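Beta-galactosidase (Bacillus circulans subsp. alkalophilus, PDB 3TTY) hydrolyses beta-galactosides, releasing terminal galactose, and is found as an assembly of three copies of the chain. Local coordinates at residues K398-Y403 with S451-V456; V456-M461 with G480-T485; N508-W513 with G580-V585; I512-I517 with D548-E553; A552-V557 with T573-G578. All blocks are in the same frame, centred on the assembly; numbering follows the deposited sequence.

Contact 1 (K398-Y403 with S451-V456)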
# COMPACT_ATOMS: atom_id res chain seq x y z
N LYS A 398 2.85 40.19 -18.52
CA LYS A 398 1.77 40.40 -19.48
C LYS A 398 1.09 39.07 -19.72
O LYS A 398 0.10 38.98 -20.44
CB LYS A 398 2.29 40.92 -20.83
CG LYS A 398 2.99 42.26 -20.78
CD LYS A 398 2.11 43.33 -20.18
CE LYS A 398 2.84 44.67 -20.17
NZ LYS A 398 3.34 45.05 -21.54
N VAL A 399 1.64 38.02 -19.12
CA VAL A 399 1.05 36.69 -19.24
C VAL A 399 0.66 36.18 -17.85
O VAL A 399 1.44 36.28 -16.90
CB VAL A 399 2.05 35.72 -19.92
CG1 VAL A 399 1.46 34.31 -20.00
CG2 VAL A 399 2.45 36.23 -21.30
N ALA A 400 -0.56 35.65 -17.73
CA ALA A 400 -1.04 35.10 -16.46
C ALA A 400 -1.47 33.65 -16.60
O ALA A 400 -1.96 33.24 -17.66
CB ALA A 400 -2.18 35.92 -15.92
N VAL A 401 -1.27 32.87 -15.54
CA VAL A 401 -1.77 31.51 -15.48
C VAL A 401 -2.54 31.25 -14.19
O VAL A 401 -2.06 31.51 -13.07
CB VAL A 401 -0.67 30.45 -15.71
CG1 VAL A 401 0.64 30.94 -15.19
CG2 VAL A 401 -1.07 29.12 -15.09
N MET A 402 -3.76 30.77 -14.37
CA MET A 402 -4.74 30.66 -13.31
C MET A 402 -4.62 29.32 -12.60
O MET A 402 -4.33 28.30 -13.22
CB MET A 402 -6.16 30.77 -13.89
CG MET A 402 -6.57 32.16 -14.29
SD MET A 402 -8.18 32.14 -15.11
CE MET A 402 -8.56 33.89 -15.11
N TYR A 403 -4.85 29.36 -11.30
CA TYR A 403 -4.84 28.19 -10.45
C TYR A 403 -5.94 28.44 -9.42
O TYR A 403 -6.13 29.57 -8.97
CB TYR A 403 -3.47 28.03 -9.76
CG TYR A 403 -3.50 27.05 -8.62
CD1 TYR A 403 -3.56 25.67 -8.86
CD2 TYR A 403 -3.51 27.48 -7.30
CE1 TYR A 403 -3.61 24.77 -7.83
CE2 TYR A 403 -3.57 26.57 -6.25
CZ TYR A 403 -3.62 25.22 -6.53
OH TYR A 403 -3.67 24.31 -5.50
N SER A 451 -7.37 42.82 -16.64
CA SER A 451 -7.09 43.93 -17.57
C SER A 451 -5.61 44.16 -17.86
O SER A 451 -5.24 44.57 -18.96
CB SER A 451 -7.74 45.22 -17.07
OG SER A 451 -7.10 45.70 -15.90
N LYS A 452 -4.75 43.90 -16.88
CA LYS A 452 -3.32 44.14 -17.03
C LYS A 452 -2.62 43.09 -17.91
O LYS A 452 -1.46 43.25 -18.28
CB LYS A 452 -2.64 44.24 -15.66
CG LYS A 452 -2.87 43.05 -14.76
CD LYS A 452 -2.49 43.35 -13.30
CE LYS A 452 -0.98 43.41 -13.09
NZ LYS A 452 -0.59 43.53 -11.64
N TYR A 453 -3.33 42.02 -18.25
CA TYR A 453 -2.71 40.95 -19.01
C TYR A 453 -3.01 41.02 -20.50
O TYR A 453 -3.96 41.67 -20.93
CB TYR A 453 -3.06 39.58 -18.42
CG TYR A 453 -2.63 39.50 -16.97
CD1 TYR A 453 -1.28 39.49 -16.63
CD2 TYR A 453 -3.57 39.47 -15.94
CE1 TYR A 453 -0.87 39.45 -15.30
CE2 TYR A 453 -3.16 39.42 -14.61
CZ TYR A 453 -1.81 39.41 -14.30
OH TYR A 453 -1.41 39.37 -12.99
N LYS A 454 -2.19 40.34 -21.28
CA LYS A 454 -2.41 40.19 -22.70
C LYS A 454 -2.69 38.73 -23.03
O LYS A 454 -3.39 38.43 -24.00
CB LYS A 454 -1.23 40.74 -23.50
CG LYS A 454 -1.21 42.27 -23.48
CD LYS A 454 -0.04 42.83 -24.25
CE LYS A 454 -0.44 44.08 -25.05
NZ LYS A 454 -1.24 43.74 -26.28
N VAL A 455 -2.16 37.82 -22.22
CA VAL A 455 -2.42 36.40 -22.42
C VAL A 455 -2.81 35.74 -21.10
O VAL A 455 -2.05 35.80 -20.13
CB VAL A 455 -1.19 35.66 -23.00
CG1 VAL A 455 -1.49 34.17 -23.14
CG2 VAL A 455 -0.79 36.24 -24.35
N VAL A 456 -3.97 35.11 -21.05
CA VAL A 456 -4.44 34.45 -19.83
C VAL A 456 -4.65 32.96 -20.10
O VAL A 456 -5.43 32.59 -20.97
CB VAL A 456 -5.75 35.09 -19.27
CG1 VAL A 456 -6.31 34.25 -18.12
CG2 VAL A 456 -5.49 36.51 -18.83

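Contact 2 (V456-M461 with G480-T485)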
# COMPACT_ATOMS: atom_id res chain seq x y z
N VAL A 456 -3.97 35.11 -21.05
CA VAL A 456 -4.44 34.45 -19.83
C VAL A 456 -4.65 32.96 -20.10
O VAL A 456 -5.43 32.59 -20.97
CB VAL A 456 -5.75 35.09 -19.27
CG1 VAL A 456 -6.31 34.25 -18.12
CG2 VAL A 456 -5.49 36.51 -18.83
N ILE A 457 -3.95 32.12 -19.35
CA ILE A 457 -4.01 30.68 -19.58
C ILE A 457 -4.64 29.95 -18.39
O ILE A 457 -4.23 30.14 -17.24
CB ILE A 457 -2.60 30.11 -19.89
CG1 ILE A 457 -1.92 30.95 -20.98
CG2 ILE A 457 -2.67 28.66 -20.33
CD1 ILE A 457 -0.52 30.52 -21.30
N ALA A 458 -5.65 29.13 -18.68
CA ALA A 458 -6.38 28.41 -17.63
C ALA A 458 -6.42 26.92 -17.94
O ALA A 458 -7.37 26.43 -18.55
CB ALA A 458 -7.80 28.96 -17.50
N PRO A 459 -5.37 26.20 -17.53
CA PRO A 459 -5.30 24.75 -17.75
C PRO A 459 -6.39 24.04 -16.94
O PRO A 459 -6.49 24.25 -15.73
CB PRO A 459 -3.91 24.38 -17.22
CG PRO A 459 -3.13 25.67 -17.27
CD PRO A 459 -4.13 26.72 -16.93
N VAL A 460 -7.20 23.23 -17.61
CA VAL A 460 -8.23 22.41 -16.98
C VAL A 460 -9.09 23.20 -16.00
O VAL A 460 -9.14 22.89 -14.81
CB VAL A 460 -7.60 21.21 -16.24
CG1 VAL A 460 -8.63 20.14 -16.01
CG2 VAL A 460 -6.44 20.65 -17.05
N MET A 461 -9.75 24.24 -16.51
CA MET A 461 -10.69 25.03 -15.72
C MET A 461 -12.00 24.25 -15.71
O MET A 461 -13.00 24.66 -16.30
CB MET A 461 -10.86 26.43 -16.30
CG MET A 461 -11.51 27.45 -15.35
SD MET A 461 -10.76 27.49 -13.70
CE MET A 461 -9.08 28.00 -14.10
N GLY A 480 -7.70 40.63 -25.40
CA GLY A 480 -6.82 39.68 -24.75
C GLY A 480 -6.86 38.33 -25.42
O GLY A 480 -7.77 38.06 -26.18
N THR A 481 -5.86 37.48 -25.17
CA THR A 481 -6.01 36.09 -25.56
C THR A 481 -6.18 35.16 -24.35
O THR A 481 -5.55 35.33 -23.29
CB THR A 481 -4.95 35.56 -26.59
OG1 THR A 481 -4.13 34.55 -26.01
CG2 THR A 481 -4.11 36.66 -27.12
N PHE A 482 -7.09 34.21 -24.51
CA PHE A 482 -7.42 33.31 -23.43
C PHE A 482 -7.15 31.90 -23.90
O PHE A 482 -7.46 31.57 -25.05
CB PHE A 482 -8.89 33.48 -23.02
CG PHE A 482 -9.33 32.57 -21.90
CD1 PHE A 482 -8.95 32.82 -20.60
CD2 PHE A 482 -10.12 31.47 -22.16
CE1 PHE A 482 -9.36 31.98 -19.57
CE2 PHE A 482 -10.54 30.63 -21.15
CZ PHE A 482 -10.16 30.88 -19.85
N VAL A 483 -6.57 31.08 -23.04
CA VAL A 483 -6.30 29.69 -23.38
C VAL A 483 -6.93 28.74 -22.38
O VAL A 483 -6.78 28.91 -21.17
CB VAL A 483 -4.78 29.41 -23.43
CG1 VAL A 483 -4.51 27.94 -23.82
CG2 VAL A 483 -4.09 30.37 -24.38
N THR A 484 -7.65 27.73 -22.85
CA THR A 484 -8.12 26.69 -21.93
C THR A 484 -8.05 25.32 -22.59
O THR A 484 -7.59 25.20 -23.73
CB THR A 484 -9.49 27.03 -21.26
OG1 THR A 484 -9.74 26.12 -20.18
CG2 THR A 484 -10.63 26.99 -22.24
N THR A 485 -8.46 24.27 -21.88
CA THR A 485 -8.13 22.93 -22.34
C THR A 485 -9.29 21.96 -22.26
O THR A 485 -10.37 22.31 -21.81
CB THR A 485 -6.99 22.31 -21.48
OG1 THR A 485 -7.48 22.08 -20.15
CG2 THR A 485 -5.77 23.22 -21.43

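Contact 3 (N508-W513 with G580-V585)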
# COMPACT_ATOMS: atom_id res chain seq x y z
N ASN A 508 -19.34 29.71 -25.96
CA ASN A 508 -19.36 30.82 -26.90
C ASN A 508 -17.98 31.41 -27.12
O ASN A 508 -17.59 31.66 -28.26
CB ASN A 508 -20.32 31.91 -26.44
CG ASN A 508 -21.76 31.50 -26.53
OD1 ASN A 508 -22.15 30.76 -27.45
ND2 ASN A 508 -22.57 31.95 -25.57
N VAL A 509 -17.26 31.65 -26.04
CA VAL A 509 -15.98 32.32 -26.17
C VAL A 509 -14.95 31.40 -26.81
O VAL A 509 -14.07 31.86 -27.54
CB VAL A 509 -15.47 32.89 -24.83
CG1 VAL A 509 -15.08 31.76 -23.87
CG2 VAL A 509 -14.30 33.81 -25.09
N MET A 510 -15.07 30.09 -26.57
CA MET A 510 -14.12 29.14 -27.13
C MET A 510 -14.47 28.75 -28.57
O MET A 510 -13.60 28.37 -29.34
CB MET A 510 -14.00 27.89 -26.25
CG MET A 510 -13.50 28.17 -24.83
SD MET A 510 -12.06 29.27 -24.73
CE MET A 510 -10.88 28.36 -25.73
N GLY A 511 -15.75 28.84 -28.92
CA GLY A 511 -16.21 28.61 -30.29
C GLY A 511 -16.15 27.16 -30.71
O GLY A 511 -16.08 26.85 -31.91
N ILE A 512 -16.17 26.26 -29.73
CA ILE A 512 -16.17 24.83 -30.03
C ILE A 512 -17.13 24.12 -29.10
O ILE A 512 -17.40 24.60 -28.00
CB ILE A 512 -14.78 24.18 -29.85
CG1 ILE A 512 -14.32 24.27 -28.39
CG2 ILE A 512 -13.76 24.80 -30.78
CD1 ILE A 512 -14.60 23.03 -27.57
N TRP A 513 -17.62 22.97 -29.55
CA TRP A 513 -18.44 22.10 -28.73
C TRP A 513 -17.66 20.83 -28.52
O TRP A 513 -17.33 20.16 -29.48
CB TRP A 513 -19.76 21.76 -29.43
CG TRP A 513 -20.45 20.60 -28.81
CD1 TRP A 513 -20.59 20.35 -27.48
CD2 TRP A 513 -21.10 19.51 -29.49
NE1 TRP A 513 -21.29 19.19 -27.28
CE2 TRP A 513 -21.61 18.65 -28.49
CE3 TRP A 513 -21.30 19.19 -30.83
CZ2 TRP A 513 -22.30 17.48 -28.80
CZ3 TRP A 513 -21.99 18.03 -31.13
CH2 TRP A 513 -22.48 17.19 -30.12
N GLY A 580 -10.10 40.16 -29.42
CA GLY A 580 -9.24 39.11 -28.89
C GLY A 580 -9.37 37.75 -29.55
O GLY A 580 -9.98 37.63 -30.62
N GLN A 581 -8.80 36.73 -28.92
CA GLN A 581 -8.66 35.39 -29.49
C GLN A 581 -8.74 34.40 -28.35
O GLN A 581 -8.25 34.68 -27.26
CB GLN A 581 -7.26 35.18 -30.06
CG GLN A 581 -6.83 36.09 -31.17
CD GLN A 581 -6.52 37.48 -30.72
OE1 GLN A 581 -7.04 38.43 -31.27
NE2 GLN A 581 -5.65 37.63 -29.73
N SER A 582 -9.28 33.22 -28.61
CA SER A 582 -9.25 32.15 -27.62
C SER A 582 -8.78 30.85 -28.26
O SER A 582 -9.15 30.52 -29.39
CB SER A 582 -10.62 31.97 -26.95
OG SER A 582 -11.57 31.46 -27.86
N TYR A 583 -7.95 30.12 -27.52
CA TYR A 583 -7.35 28.88 -28.00
C TYR A 583 -7.76 27.71 -27.13
O TYR A 583 -7.59 27.74 -25.91
CB TYR A 583 -5.82 29.01 -27.99
CG TYR A 583 -5.27 30.02 -28.99
CD1 TYR A 583 -4.88 29.61 -30.26
CD2 TYR A 583 -5.13 31.36 -28.66
CE1 TYR A 583 -4.37 30.51 -31.17
CE2 TYR A 583 -4.63 32.27 -29.57
CZ TYR A 583 -4.25 31.83 -30.83
OH TYR A 583 -3.74 32.72 -31.74
N TYR A 584 -8.31 26.68 -27.75
CA TYR A 584 -8.69 25.48 -27.02
C TYR A 584 -7.73 24.35 -27.35
O TYR A 584 -7.53 24.02 -28.52
CB TYR A 584 -10.10 25.08 -27.41
CG TYR A 584 -10.75 24.06 -26.50
CD1 TYR A 584 -11.52 24.47 -25.42
CD2 TYR A 584 -10.61 22.70 -26.73
CE1 TYR A 584 -12.13 23.55 -24.59
CE2 TYR A 584 -11.21 21.76 -25.88
CZ TYR A 584 -11.97 22.19 -24.82
OH TYR A 584 -12.59 21.30 -23.98
N VAL A 585 -7.12 23.77 -26.32
CA VAL A 585 -6.16 22.69 -26.52
C VAL A 585 -6.79 21.39 -26.04
O VAL A 585 -6.89 21.16 -24.83
CB VAL A 585 -4.85 22.94 -25.72
CG1 VAL A 585 -3.82 21.87 -26.04
CG2 VAL A 585 -4.29 24.32 -26.02
O HOH W 1 -10.82 27.93 -29.83

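Contact 4 (I512-I517 with D548-E553)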
# COMPACT_ATOMS: atom_id res chain seq x y z
N ILE A 512 -16.17 26.26 -29.73
CA ILE A 512 -16.17 24.83 -30.03
C ILE A 512 -17.13 24.12 -29.10
O ILE A 512 -17.40 24.60 -28.00
CB ILE A 512 -14.78 24.18 -29.85
CG1 ILE A 512 -14.32 24.27 -28.39
CG2 ILE A 512 -13.76 24.80 -30.78
CD1 ILE A 512 -14.60 23.03 -27.57
N TRP A 513 -17.62 22.97 -29.55
CA TRP A 513 -18.44 22.10 -28.73
C TRP A 513 -17.66 20.83 -28.52
O TRP A 513 -17.33 20.16 -29.48
CB TRP A 513 -19.76 21.76 -29.43
CG TRP A 513 -20.45 20.60 -28.81
CD1 TRP A 513 -20.59 20.35 -27.48
CD2 TRP A 513 -21.10 19.51 -29.49
NE1 TRP A 513 -21.29 19.19 -27.28
CE2 TRP A 513 -21.61 18.65 -28.49
CE3 TRP A 513 -21.30 19.19 -30.83
CZ2 TRP A 513 -22.30 17.48 -28.80
CZ3 TRP A 513 -21.99 18.03 -31.13
CH2 TRP A 513 -22.48 17.19 -30.12
N ALA A 514 -17.36 20.52 -27.27
CA ALA A 514 -16.72 19.26 -26.92
C ALA A 514 -17.78 18.17 -26.67
O ALA A 514 -18.50 18.19 -25.66
CB ALA A 514 -15.83 19.44 -25.71
N GLU A 515 -17.87 17.21 -27.59
CA GLU A 515 -18.87 16.15 -27.52
C GLU A 515 -18.61 15.09 -26.45
O GLU A 515 -19.49 14.79 -25.64
CB GLU A 515 -19.01 15.46 -28.88
CG GLU A 515 -19.89 14.23 -28.85
CD GLU A 515 -20.05 13.62 -30.24
OE1 GLU A 515 -19.92 14.36 -31.22
OE2 GLU A 515 -20.30 12.40 -30.34
N GLU A 516 -17.41 14.51 -26.45
CA GLU A 516 -17.06 13.47 -25.48
C GLU A 516 -15.56 13.48 -25.21
O GLU A 516 -14.79 14.04 -25.99
CB GLU A 516 -17.51 12.08 -25.96
CG GLU A 516 -16.85 11.61 -27.26
CD GLU A 516 -17.39 10.27 -27.72
OE1 GLU A 516 -16.87 9.74 -28.72
OE2 GLU A 516 -18.34 9.76 -27.09
N ILE A 517 -15.15 12.87 -24.11
CA ILE A 517 -13.74 12.87 -23.78
C ILE A 517 -13.21 11.44 -23.62
O ILE A 517 -13.87 10.58 -23.03
CB ILE A 517 -13.44 13.73 -22.52
CG1 ILE A 517 -11.97 14.15 -22.49
CG2 ILE A 517 -13.89 13.01 -21.24
CD1 ILE A 517 -11.63 15.17 -21.41
N ASP A 548 -10.05 15.30 -25.85
CA ASP A 548 -11.39 15.82 -26.09
C ASP A 548 -11.76 15.65 -27.56
O ASP A 548 -10.98 16.01 -28.43
CB ASP A 548 -11.44 17.30 -25.72
CG ASP A 548 -12.48 17.60 -24.66
OD1 ASP A 548 -13.29 16.70 -24.36
OD2 ASP A 548 -12.49 18.74 -24.14
N VAL A 549 -12.94 15.12 -27.84
CA VAL A 549 -13.41 15.03 -29.23
C VAL A 549 -14.35 16.21 -29.46
O VAL A 549 -15.43 16.24 -28.88
CB VAL A 549 -14.15 13.72 -29.50
CG1 VAL A 549 -14.68 13.66 -30.94
CG2 VAL A 549 -13.24 12.55 -29.22
N ILE A 550 -13.93 17.19 -30.26
CA ILE A 550 -14.67 18.46 -30.31
C ILE A 550 -15.16 18.86 -31.70
O ILE A 550 -14.74 18.28 -32.70
CB ILE A 550 -13.83 19.61 -29.74
CG1 ILE A 550 -12.70 19.97 -30.72
CG2 ILE A 550 -13.24 19.22 -28.40
CD1 ILE A 550 -11.86 21.13 -30.24
N HIS A 551 -16.05 19.84 -31.76
CA HIS A 551 -16.51 20.36 -33.05
C HIS A 551 -16.30 21.86 -33.16
O HIS A 551 -16.73 22.63 -32.30
CB HIS A 551 -18.00 20.06 -33.26
CG HIS A 551 -18.35 18.62 -33.13
ND1 HIS A 551 -18.40 17.76 -34.21
CD2 HIS A 551 -18.66 17.88 -32.04
CE1 HIS A 551 -18.74 16.55 -33.78
NE2 HIS A 551 -18.90 16.60 -32.47
N ALA A 552 -15.64 22.28 -34.24
CA ALA A 552 -15.47 23.71 -34.48
C ALA A 552 -16.80 24.32 -34.90
O ALA A 552 -17.44 23.86 -35.84
CB ALA A 552 -14.42 23.95 -35.55
N GLU A 553 -17.22 25.35 -34.17
CA GLU A 553 -18.46 26.04 -34.48
C GLU A 553 -18.14 27.40 -35.08
O GLU A 553 -18.44 27.65 -36.24
CB GLU A 553 -19.34 26.16 -33.21
CG GLU A 553 -19.77 24.80 -32.67
CD GLU A 553 -20.72 24.87 -31.49
OE1 GLU A 553 -20.40 25.53 -30.48
OE2 GLU A 553 -21.79 24.24 -31.58

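Contact 5 (A552-V557 with T573-G578)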
# COMPACT_ATOMS: atom_id res chain seq x y z
N ALA A 552 -15.64 22.28 -34.24
CA ALA A 552 -15.47 23.71 -34.48
C ALA A 552 -16.80 24.32 -34.90
O ALA A 552 -17.44 23.86 -35.84
CB ALA A 552 -14.42 23.95 -35.55
N GLU A 553 -17.22 25.35 -34.17
CA GLU A 553 -18.46 26.04 -34.48
C GLU A 553 -18.14 27.40 -35.08
O GLU A 553 -18.44 27.65 -36.24
CB GLU A 553 -19.34 26.16 -33.21
CG GLU A 553 -19.77 24.80 -32.67
CD GLU A 553 -20.72 24.87 -31.49
OE1 GLU A 553 -20.40 25.53 -30.48
OE2 GLU A 553 -21.79 24.24 -31.58
N THR A 554 -17.51 28.27 -34.29
CA THR A 554 -17.05 29.55 -34.79
C THR A 554 -15.52 29.57 -34.93
O THR A 554 -14.94 30.44 -35.58
CB THR A 554 -17.49 30.71 -33.87
OG1 THR A 554 -18.88 30.99 -34.09
CG2 THR A 554 -16.71 31.97 -34.17
N ALA A 555 -14.88 28.59 -34.30
CA ALA A 555 -13.42 28.54 -34.22
C ALA A 555 -12.75 27.95 -35.46
O ALA A 555 -13.26 27.02 -36.08
CB ALA A 555 -12.99 27.77 -32.98
N GLU A 556 -11.61 28.52 -35.82
CA GLU A 556 -10.74 27.98 -36.86
C GLU A 556 -9.95 26.80 -36.29
O GLU A 556 -9.53 26.84 -35.14
CB GLU A 556 -9.79 29.07 -37.34
CG GLU A 556 -8.71 28.63 -38.33
CD GLU A 556 -7.70 29.74 -38.63
OE1 GLU A 556 -7.68 30.77 -37.91
OE2 GLU A 556 -6.92 29.59 -39.60
N VAL A 557 -9.78 25.76 -37.11
CA VAL A 557 -9.00 24.58 -36.72
C VAL A 557 -7.55 24.75 -37.16
O VAL A 557 -7.28 24.94 -38.34
CB VAL A 557 -9.58 23.29 -37.36
CG1 VAL A 557 -8.75 22.06 -36.98
CG2 VAL A 557 -11.04 23.10 -36.94
N THR A 573 -7.67 24.77 -31.62
CA THR A 573 -8.55 25.72 -32.28
C THR A 573 -8.26 27.15 -31.85
O THR A 573 -7.76 27.38 -30.74
CB THR A 573 -10.04 25.38 -32.04
OG1 THR A 573 -10.38 25.62 -30.67
CG2 THR A 573 -10.32 23.90 -32.40
N ARG A 574 -8.57 28.10 -32.73
CA ARG A 574 -8.45 29.52 -32.44
C ARG A 574 -9.77 30.22 -32.79
O ARG A 574 -10.20 30.19 -33.94
CB ARG A 574 -7.31 30.15 -33.26
CG ARG A 574 -7.15 31.66 -33.06
CD ARG A 574 -6.10 32.24 -34.00
NE ARG A 574 -5.77 33.63 -33.69
CZ ARG A 574 -6.35 34.69 -34.25
NH1 ARG A 574 -7.31 34.51 -35.15
NH2 ARG A 574 -5.99 35.92 -33.91
N ASN A 575 -10.40 30.83 -31.79
CA ASN A 575 -11.62 31.60 -32.01
C ASN A 575 -11.42 33.09 -31.89
O ASN A 575 -10.96 33.57 -30.86
CB ASN A 575 -12.73 31.21 -31.01
CG ASN A 575 -14.13 31.68 -31.48
OD1 ASN A 575 -14.48 31.53 -32.65
ND2 ASN A 575 -14.89 32.28 -30.59
N LYS A 576 -11.78 33.83 -32.94
CA LYS A 576 -11.76 35.29 -32.85
C LYS A 576 -13.02 35.79 -32.15
O LYS A 576 -14.13 35.42 -32.52
CB LYS A 576 -11.64 35.94 -34.23
CG LYS A 576 -11.35 37.43 -34.18
CD LYS A 576 -9.94 37.70 -33.63
CE LYS A 576 -9.58 39.18 -33.73
NZ LYS A 576 -8.21 39.47 -33.19
N PHE A 577 -12.86 36.65 -31.16
CA PHE A 577 -13.96 37.03 -30.30
C PHE A 577 -13.75 38.48 -29.90
O PHE A 577 -12.94 38.78 -29.03
CB PHE A 577 -13.99 36.10 -29.07
CG PHE A 577 -15.22 36.23 -28.21
CD1 PHE A 577 -16.35 35.47 -28.47
CD2 PHE A 577 -15.23 37.09 -27.12
CE1 PHE A 577 -17.49 35.59 -27.67
CE2 PHE A 577 -16.37 37.21 -26.32
CZ PHE A 577 -17.50 36.45 -26.60
N GLY A 578 -14.48 39.38 -30.55
CA GLY A 578 -14.20 40.80 -30.42
C GLY A 578 -12.80 41.05 -30.95
O GLY A 578 -12.40 40.46 -31.96
O HOH W 2 -9.19 32.32 -35.90

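Contact 1 (K398-Y403 with S451-V456)
Ala400 sets its CB squarely over the centre of the Tyr453 ring, a CH-pi contact of 3.5 Å to the ring centroid and 3° off the normal. Lys452 CG lies on the opposite ring face, nearer the rim, so the aromatic group is held flat between a methyl and an aliphatic chain. Tyr453 OH is hydrogen-bonded to Asp442 OD2. On the same side of the sheet, the extended end of Met402 brings CE within 3.8 Å of Val456 CG1. On the other side, Val399 and Val455 point the same way, side by side, with CG2 of the first 4.1 Å from CB of the second. Lys398 O is gripped twice, by Lys454 N at 2.8 Å and by Val455 N at 3.1 Å; Ala400 N then donates to Val455 O over 2.8 Å. Beyond this tight part, the contact opens toward solvent among three lysines. Lys398 touches Lys452 O loosely through CD, and its NZ stays 6.7 Å from the like-charged Lys454 NZ, which is hydrogen-bonded to Gln605 OE1. These neighbouring parallel strands belong to a sheet edge ordered 441-444, 399-402, 455-458, 481-485, that is 2-1-3-4, consistent with the flavodoxin-like fold of the glutamine amidotransferase-like trimerisation domain.

Contact 2 (V456-M461 with G480-T485)
Thr484 OG1 has two polar partners: it donates to Ala458 O over 2.9 Å, and it is also hydrogen-bonded to Ser488 OG. Its placement anti to the backbone N (chi1 -168°) sets the hydroxyl beside the neighbouring strand. One residue on, Thr485 OG1 accepts from Val460 N at 2.8 Å, while its CG2 rests against Pro459 CA. A valine in place of Thr485 would probably leave Val460 N without this acceptor and the turn after Ala458 less firmly tied. Strands 455-458 and 481-485 run parallel, joined through helix 468-477 as a beta-alpha-beta crossover. Their ladder is regular at its start: Val456 N donates to Thr481 O over 2.7 Å, Val483 N to Val456 O over 2.8 Å, and Ala458 N to Val483 O over 2.7 Å. The Phe482 ring runs forward along the partner strand, CD1 3.9 Å from Val456 CG1 and CZ 3.8 Å from Ala458 CB; helix 468-477 packs on it. On the other side, Ile457 CG2 meets Val483 CB.

Contact 3 (N508-W513 with G580-V585)
The first torsion of Ile512 puts CG1 between the backbone N and the carbonyl carbon (chi1 63°), against Tyr584 CG, and the second (chi2 96°) carries CD1 over the tyrosine ring. The two side chains cross at about a right angle. Ile512 CD1 stands over the middle of the Tyr584 ring, 3.8 Å from its centroid and 5° off the normal, a CH-pi contact. Met510, its chain bent twice, brings CE to the edge of the same ring, 3.8 Å from Tyr584 CB and 3.4 Å from Tyr583 O, while its SD lies 3.8 Å from Ser582 CB. Ser582 OG donates to Val509 O at 2.6 Å, approaching tilted from the carbonyl plane. One water donates both to Met510 O, at 2.9 Å, and to Ser582 O, at 3.1 Å. Helix 507-510 ends just before Gly511, whose phi is positive, and the chain passes into strand 512-519, which packs by its side chains against strand 580-585. The chemistry is divided: apolar groups surround the ring, and the last helix carbonyls, at the buried Val509 and Met510, are supplied with donors, the first by Ser582 and Asn575 ND2, the second by the water.

Contact 4 (I512-I517 with D548-E553)
Val549 is paired with two residues at once, Glu515 and Glu516, a classic beta bulge in an otherwise regular antiparallel ribbon. Glu515 N donates to Val549 O over 2.9 Å, and Val549 N returns a bond to Glu516 O over 2.8 Å. Before the bulge, Trp513 and His551 form a hydrogen-bonded pair through both backbones, and their side chains lie alongside each other. The six-membered ring of Trp513 and the imidazole are nearly parallel, 19° apart, but displaced, with little overlap; the centroids are 4.7 Å apart. The extra residue brings the extended Glu515 chain to the edge of the imidazole, where His551 NE2 donates to Glu515 OE1 at 2.8 Å. Carboxylate and ring are almost coplanar, 9° apart. The other face of the ribbon is mostly apolar, with Ala514 CB 3.7 Å from Ile550 CG2, but also carries Asp548, whose OD1 lies 3.4 Å from Ile517 CG1. Asp548 OD2 bonds to Tyr584 OH of the large sheet. The glutamates also reach a neighbouring subunit: Glu516 OE1 makes a salt bridge to its Arg371, and Glu515 OE2 accepts from the Arg371 backbone N; Trp513 packs on Val365 of that subunit. Glu515 is thus held at both oxygens, and its bond to NE2 helps to fix the rotation of the His551 ring and would probably stabilise a positive charge on it.

Contact 5 (A552-V557 with T573-G578)
Glu556 and Arg574 keep their flat end groups apart, OE1 of the carboxylate 4.7 Å from NH1 of the guanidinium, and a water bridges them. It donates to Glu556 OE1 at 3.0 Å and to Arg574 O at 3.1 Å, and accepts from Arg574 NH1 at 3.0 Å. The guanidinium has other partners: NH2 makes a salt bridge to Glu604, and NE bonds to Tyr583 OH. The two residues form an antiparallel hydrogen-bonded pair near the open end of the beta hairpin of strands 556-561 and 570-577. Glu556 N donates to Arg574 O at 2.9 Å, from above the carbonyl plane, and Arg574 N donates to Glu556 O. Ala555 CB packs 3.9 Å from Thr573 CB and 4.0 Å from Asn575 CB. The Asn575 amide turns beside Thr554, where the modelled fit is doubtful, and its ND2 donates to Val509 O. An alanine in place of Asn575 would probably cost Val509 O one of its two donors and weaken the hairpin's tie to helix 507-510.

From the N terminus, contact 1 closes the first loop, bringing strand 455-458 beside strand 399-402 across 47 intervening residues. Contact 2 follows in series from the same strand, sharing Val456, and adds strand 481-485. Strand 580-585 is the next neighbour in this sheet, and contact 3 packs helix 507-510 and the start of strand 512-519 on it, closing a loop of 66 residues. Contact 4 starts from the same stretch as contact 3 and pairs 512-517 with 548-553; contact 5 begins where contact 4 ends and is nested inside the loop of contact 3. Together they tie the parallel half of the sheet to its antiparallel half and to the two-stranded ribbon that meets a neighbouring subunit.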